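Local coordinates for protein putative NAD dependent dehydrogenase (Micromonospora echinospora, PDB 6NOR) that binds NAD and is probably an oxidoreductase of the Gfo/Idh/MocA family that takes part in the biosynthesis of gentamicin, at residues F34-V42 with W307-H315. Sequence-based numbering, arbitrary orientation.
Sequences FMGGVHAEV and WIRNSGYVH. With NAD (nicotinamide-adenine-dinucleotide), chain G.
Val38 lays its CG1 methyl over one face of the Tyr313 ring, 4.2 Å from the centroid and 18° off the ring normal, a CH-pi contact made off-centre toward the rim. CA of Ile308 and the nicotinamide carboxamide oxygen of NAD lie at the edge of the same ring, in its plane, while Met35 SD approaches obliquely, 3.8 Å from Tyr313 CE1, as a Met-aromatic contact. The indole of Trp307 has Ile308 CG1 over the centre of one face, and its CH2 corner meets Phe34 CZ at 3.7 Å. Val38 joins these two aromatic groups to Tyr313: CG1 anti to the backbone N (chi1 177°) goes to the tyrosine, leaving CG2 for Trp307 CH2 and one face of the Phe34 ring. One turn later on the helix, Val42 CG2 packs 3.6 Å from Ile308 CG2 and also touches Tyr313 CB and the CG2 methyl of Val314.

Both segments hold the cofactor. At the start of helix 34-44, Met35 N donates to NAD O1N over 2.8 Å, and Phe34 N donates to O2A. Bends at chi2 and chi3 fold the Met35 chain back, placing its CE methyl 3.3 Å from NAD C4N. From the other side of the contact, Tyr313 OH donates to the carboxamide O7N. A phenylalanine in place of Tyr313 would probably leave O7N without this donor and the carboxamide freer to turn. Gly312, with positive phi, forms a Schellman motif at the turn after 307-310 and also takes the N-cap position of helix 313-326. The arrangement is part of an NAD site of Rossmann type: amides at the start of the helix after the first strand hold the diphosphate, and a helix far along the sequence brings a tyrosine to the nicotinamide end.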
loop_
_atom_site.group_PDB
_atom_site.type_symbol
_atom_site.label_atom_id
_atom_site.label_comp_id
_atom_site.label_asym_id
_atom_site.label_seq_id
_atom_site.Cartn_x
_atom_site.Cartn_y
_atom_site.Cartn_z
ATOM N N PHE A 34 5.062 26.571 19.134
ATOM C CA PHE A 34 5.377 25.358 18.414
ATOM C C PHE A 34 6.421 25.541 17.312
ATOM O O PHE A 34 7.386 24.807 17.242
ATOM C CB PHE A 34 4.098 24.774 17.811
ATOM C CG PHE A 34 4.348 23.586 16.950
ATOM C CD1 PHE A 34 4.799 22.402 17.509
ATOM C CD2 PHE A 34 4.189 23.657 15.583
ATOM C CE1 PHE A 34 5.054 21.282 16.729
ATOM C CE2 PHE A 34 4.439 22.536 14.785
ATOM C CZ PHE A 34 4.874 21.343 15.370
ATOM N N MET A 35 6.230 26.523 16.448
ATOM C CA MET A 35 7.091 26.635 15.285
ATOM C C MET A 35 8.402 27.325 15.635
ATOM O O MET A 35 9.449 27.021 15.062
ATOM C CB MET A 35 6.358 27.352 14.149
ATOM C CG MET A 35 6.908 27.105 12.726
ATOM S SD MET A 35 7.492 25.455 12.194
ATOM C CE MET A 35 6.285 24.409 12.823
ATOM N N GLY A 36 8.357 28.223 16.610
ATOM C CA GLY A 36 9.577 28.822 17.109
ATOM C C GLY A 36 10.464 27.785 17.774
ATOM O O GLY A 36 11.685 27.855 17.697
ATOM N N GLY A 37 9.851 26.805 18.420
ATOM C CA GLY A 37 10.615 25.702 18.979
ATOM C C GLY A 37 11.280 24.819 17.926
ATOM O O GLY A 37 12.445 24.463 18.056
ATOM N N VAL A 38 10.537 24.455 16.888
ATOM C CA VAL A 38 11.086 23.662 15.794
ATOM C C VAL A 38 12.292 24.353 15.165
ATOM O O VAL A 38 13.323 23.716 14.910
ATOM C CB VAL A 38 10.039 23.399 14.692
ATOM C CG1 VAL A 38 10.665 22.622 13.509
ATOM C CG2 VAL A 38 8.843 22.654 15.265
ATOM N N HIS A 39 12.154 25.651 14.905
ATOM C CA HIS A 39 13.232 26.396 14.277
ATOM C C HIS A 39 14.429 26.499 15.210
ATOM O O HIS A 39 15.572 26.361 14.779
ATOM C CB HIS A 39 12.774 27.792 13.865
ATOM C CG HIS A 39 11.957 27.817 12.622
ATOM N ND1 HIS A 39 12.469 27.468 11.393
ATOM C CD2 HIS A 39 10.675 28.190 12.403
ATOM C CE1 HIS A 39 11.538 27.611 10.471
ATOM N NE2 HIS A 39 10.438 28.043 11.058
ATOM N N ALA A 40 14.164 26.739 16.483
ATOM C CA ALA A 40 15.215 26.780 17.502
ATOM C C ALA A 40 15.989 25.473 17.532
ATOM O O ALA A 40 17.209 25.469 17.700
ATOM C CB ALA A 40 14.630 27.062 18.881
ATOM N N GLU A 41 15.272 24.362 17.372
ATOM C CA GLU A 41 15.923 23.059 17.387
ATOM C C GLU A 41 16.696 22.832 16.101
ATOM O O GLU A 41 17.783 22.280 16.122
ATOM C CB GLU A 41 14.904 21.939 17.605
ATOM C CG GLU A 41 15.444 20.572 17.259
ATOM C CD GLU A 41 14.848 19.461 18.089
ATOM O OE1 GLU A 41 15.465 18.370 18.137
ATOM O OE2 GLU A 41 13.768 19.672 18.685
ATOM N N VAL A 42 16.148 23.273 14.975
ATOM C CA VAL A 42 16.838 23.109 13.703
ATOM C C VAL A 42 18.058 24.020 13.628
ATOM O O VAL A 42 19.116 23.611 13.186
ATOM C CB VAL A 42 15.899 23.387 12.506
ATOM C CG1 VAL A 42 16.677 23.553 11.243
ATOM C CG2 VAL A 42 14.875 22.253 12.352
ATOM N N TRP A 307 10.469 13.382 11.605
ATOM C CA TRP A 307 9.414 14.204 11.042
ATOM C C TRP A 307 9.893 15.616 10.690
ATOM O O TRP A 307 9.435 16.200 9.720
ATOM C CB TRP A 307 8.196 14.237 11.982
ATOM C CG TRP A 307 8.316 15.048 13.226
ATOM C CD1 TRP A 307 8.709 14.616 14.463
ATOM C CD2 TRP A 307 7.996 16.435 13.371
ATOM N NE1 TRP A 307 8.674 15.658 15.362
ATOM C CE2 TRP A 307 8.234 16.782 14.717
ATOM C CE3 TRP A 307 7.536 17.414 12.490
ATOM C CZ2 TRP A 307 8.037 18.071 15.202
ATOM C CZ3 TRP A 307 7.337 18.693 12.970
ATOM C CH2 TRP A 307 7.598 19.015 14.313
ATOM N N ILE A 308 10.851 16.144 11.445
ATOM C CA ILE A 308 11.349 17.484 11.186
ATOM C C ILE A 308 12.171 17.550 9.911
ATOM O O ILE A 308 11.915 18.376 9.050
ATOM C CB ILE A 308 12.188 17.997 12.347
ATOM C CG1 ILE A 308 11.329 18.105 13.609
ATOM C CG2 ILE A 308 12.774 19.337 12.003
ATOM C CD1 ILE A 308 12.066 18.699 14.821
ATOM N N ARG A 309 13.158 16.679 9.788
ATOM C CA ARG A 309 13.924 16.602 8.559
ATOM C C ARG A 309 13.067 16.216 7.353
ATOM O O ARG A 309 13.200 16.772 6.272
ATOM C CB ARG A 309 15.061 15.605 8.714
ATOM C CG ARG A 309 16.050 15.632 7.578
ATOM C CD ARG A 309 17.148 14.585 7.784
ATOM N NE ARG A 309 18.222 14.836 6.838
ATOM C CZ ARG A 309 18.195 14.474 5.561
ATOM N NH1 ARG A 309 17.161 13.808 5.073
ATOM N NH2 ARG A 309 19.212 14.771 4.769
ATOM N N ASN A 310 12.176 15.259 7.536
ATOM C CA ASN A 310 11.384 14.794 6.422
ATOM C C ASN A 310 10.325 15.795 5.974
ATOM O O ASN A 310 9.884 15.736 4.842
ATOM C CB ASN A 310 10.753 13.454 6.758
ATOM C CG ASN A 310 11.695 12.308 6.501
ATOM O OD1 ASN A 310 12.536 12.399 5.633
ATOM N ND2 ASN A 310 11.551 11.222 7.240
ATOM N N SER A 311 9.952 16.739 6.836
ATOM C CA SER A 311 9.036 17.808 6.428
ATOM C C SER A 311 9.750 18.948 5.723
ATOM O O SER A 311 9.105 19.868 5.241
ATOM C CB SER A 311 8.276 18.391 7.625
ATOM O OG SER A 311 7.393 17.455 8.215
ATOM N N GLY A 312 11.079 18.902 5.696
ATOM C CA GLY A 312 11.864 19.905 5.006
ATOM C C GLY A 312 12.433 21.059 5.831
ATOM O O GLY A 312 13.096 21.927 5.271
ATOM N N TYR A 313 12.187 21.085 7.140
ATOM C CA TYR A 313 12.604 22.229 7.955
ATOM C C TYR A 313 14.117 22.389 7.989
ATOM O O TYR A 313 14.629 23.508 7.958
ATOM C CB TYR A 313 12.095 22.112 9.379
ATOM C CG TYR A 313 10.609 22.115 9.489
ATOM C CD1 TYR A 313 9.880 23.254 9.215
ATOM C CD2 TYR A 313 9.926 20.975 9.880
ATOM C CE1 TYR A 313 8.519 23.248 9.310
ATOM C CE2 TYR A 313 8.576 20.962 9.984
ATOM C CZ TYR A 313 7.871 22.094 9.695
ATOM O OH TYR A 313 6.517 22.059 9.809
ATOM N N VAL A 314 14.816 21.262 8.051
ATOM C CA VAL A 314 16.264 21.249 8.142
ATOM C C VAL A 314 16.886 21.820 6.858
ATOM O O VAL A 314 17.745 22.680 6.912
ATOM C CB VAL A 314 16.778 19.812 8.434
ATOM C CG1 VAL A 314 18.280 19.723 8.329
ATOM C CG2 VAL A 314 16.354 19.390 9.807
ATOM N N HIS A 315 16.415 21.377 5.708
ATOM C CA HIS A 315 16.947 21.844 4.430
ATOM C C HIS A 315 16.626 23.313 4.158
ATOM O O HIS A 315 17.457 24.048 3.655
ATOM C CB HIS A 315 16.430 20.968 3.288
ATOM C CG HIS A 315 17.014 19.594 3.297
ATOM N ND1 HIS A 315 16.532 18.588 4.108
ATOM C CD2 HIS A 315 18.077 19.075 2.637
ATOM C CE1 HIS A 315 17.270 17.504 3.939
ATOM N NE2 HIS A 315 18.211 17.772 3.052
HETATM P PA NAD G . 1.752 29.118 18.532
HETATM O O1A NAD G . 0.389 29.638 19.048
HETATM O O2A NAD G . 2.093 27.760 19.018
HETATM O O5B NAD G . 2.883 30.105 18.988
HETATM C C5B NAD G . 2.711 31.492 18.758
HETATM C C4B NAD G . 3.711 32.202 19.708
HETATM O O4B NAD G . 3.851 33.456 19.388
HETATM C C3B NAD G . 3.146 32.192 21.110
HETATM O O3B NAD G . 4.131 31.781 21.960
HETATM C C2B NAD G . 2.761 33.672 21.378
HETATM O O2B NAD G . 2.909 33.943 22.819
HETATM C C1B NAD G . 3.655 34.297 20.724
HETATM N N9A NAD G . 3.248 35.624 20.301
HETATM C C8A NAD G . 2.033 36.093 19.956
HETATM N N7A NAD G . 2.180 37.390 19.590
HETATM C C5A NAD G . 3.468 37.715 19.711
HETATM C C6A NAD G . 4.146 38.878 19.491
HETATM N N6A NAD G . 3.628 40.076 19.053
HETATM N N1A NAD G . 5.456 38.931 19.679
HETATM C C2A NAD G . 6.129 37.838 20.117
HETATM N N3A NAD G . 5.453 36.686 20.345
HETATM C C4A NAD G . 4.133 36.621 20.139
HETATM O O3 NAD G . 1.690 29.150 16.982
HETATM P PN NAD G . 2.612 28.364 15.947
HETATM O O1N NAD G . 4.041 28.238 16.364
HETATM O O2N NAD G . 2.005 27.001 15.662
HETATM O O5D NAD G . 2.568 29.217 14.623
HETATM C C5D NAD G . 3.361 30.381 14.482
HETATM C C4D NAD G . 3.611 30.642 12.983
HETATM O O4D NAD G . 4.176 29.631 12.388
HETATM C C3D NAD G . 2.258 30.847 12.238
HETATM O O3D NAD G . 2.404 31.808 11.357
HETATM C C2D NAD G . 1.983 29.475 11.586
HETATM O O2D NAD G . 1.116 29.660 10.388
HETATM C C1D NAD G . 3.173 29.045 11.273
HETATM N N1N NAD G . 3.255 27.615 11.256
HETATM C C2N NAD G . 3.994 27.005 10.249
HETATM C C3N NAD G . 4.110 25.615 10.181
HETATM C C7N NAD G . 4.927 25.021 9.022
HETATM O O7N NAD G . 4.982 23.857 8.871
HETATM N N7N NAD G . 5.589 25.896 8.116
HETATM C C4N NAD G . 3.488 24.802 11.101
HETATM C C5N NAD G . 2.753 25.406 12.122
HETATM C C6N NAD G . 2.636 26.821 12.192
#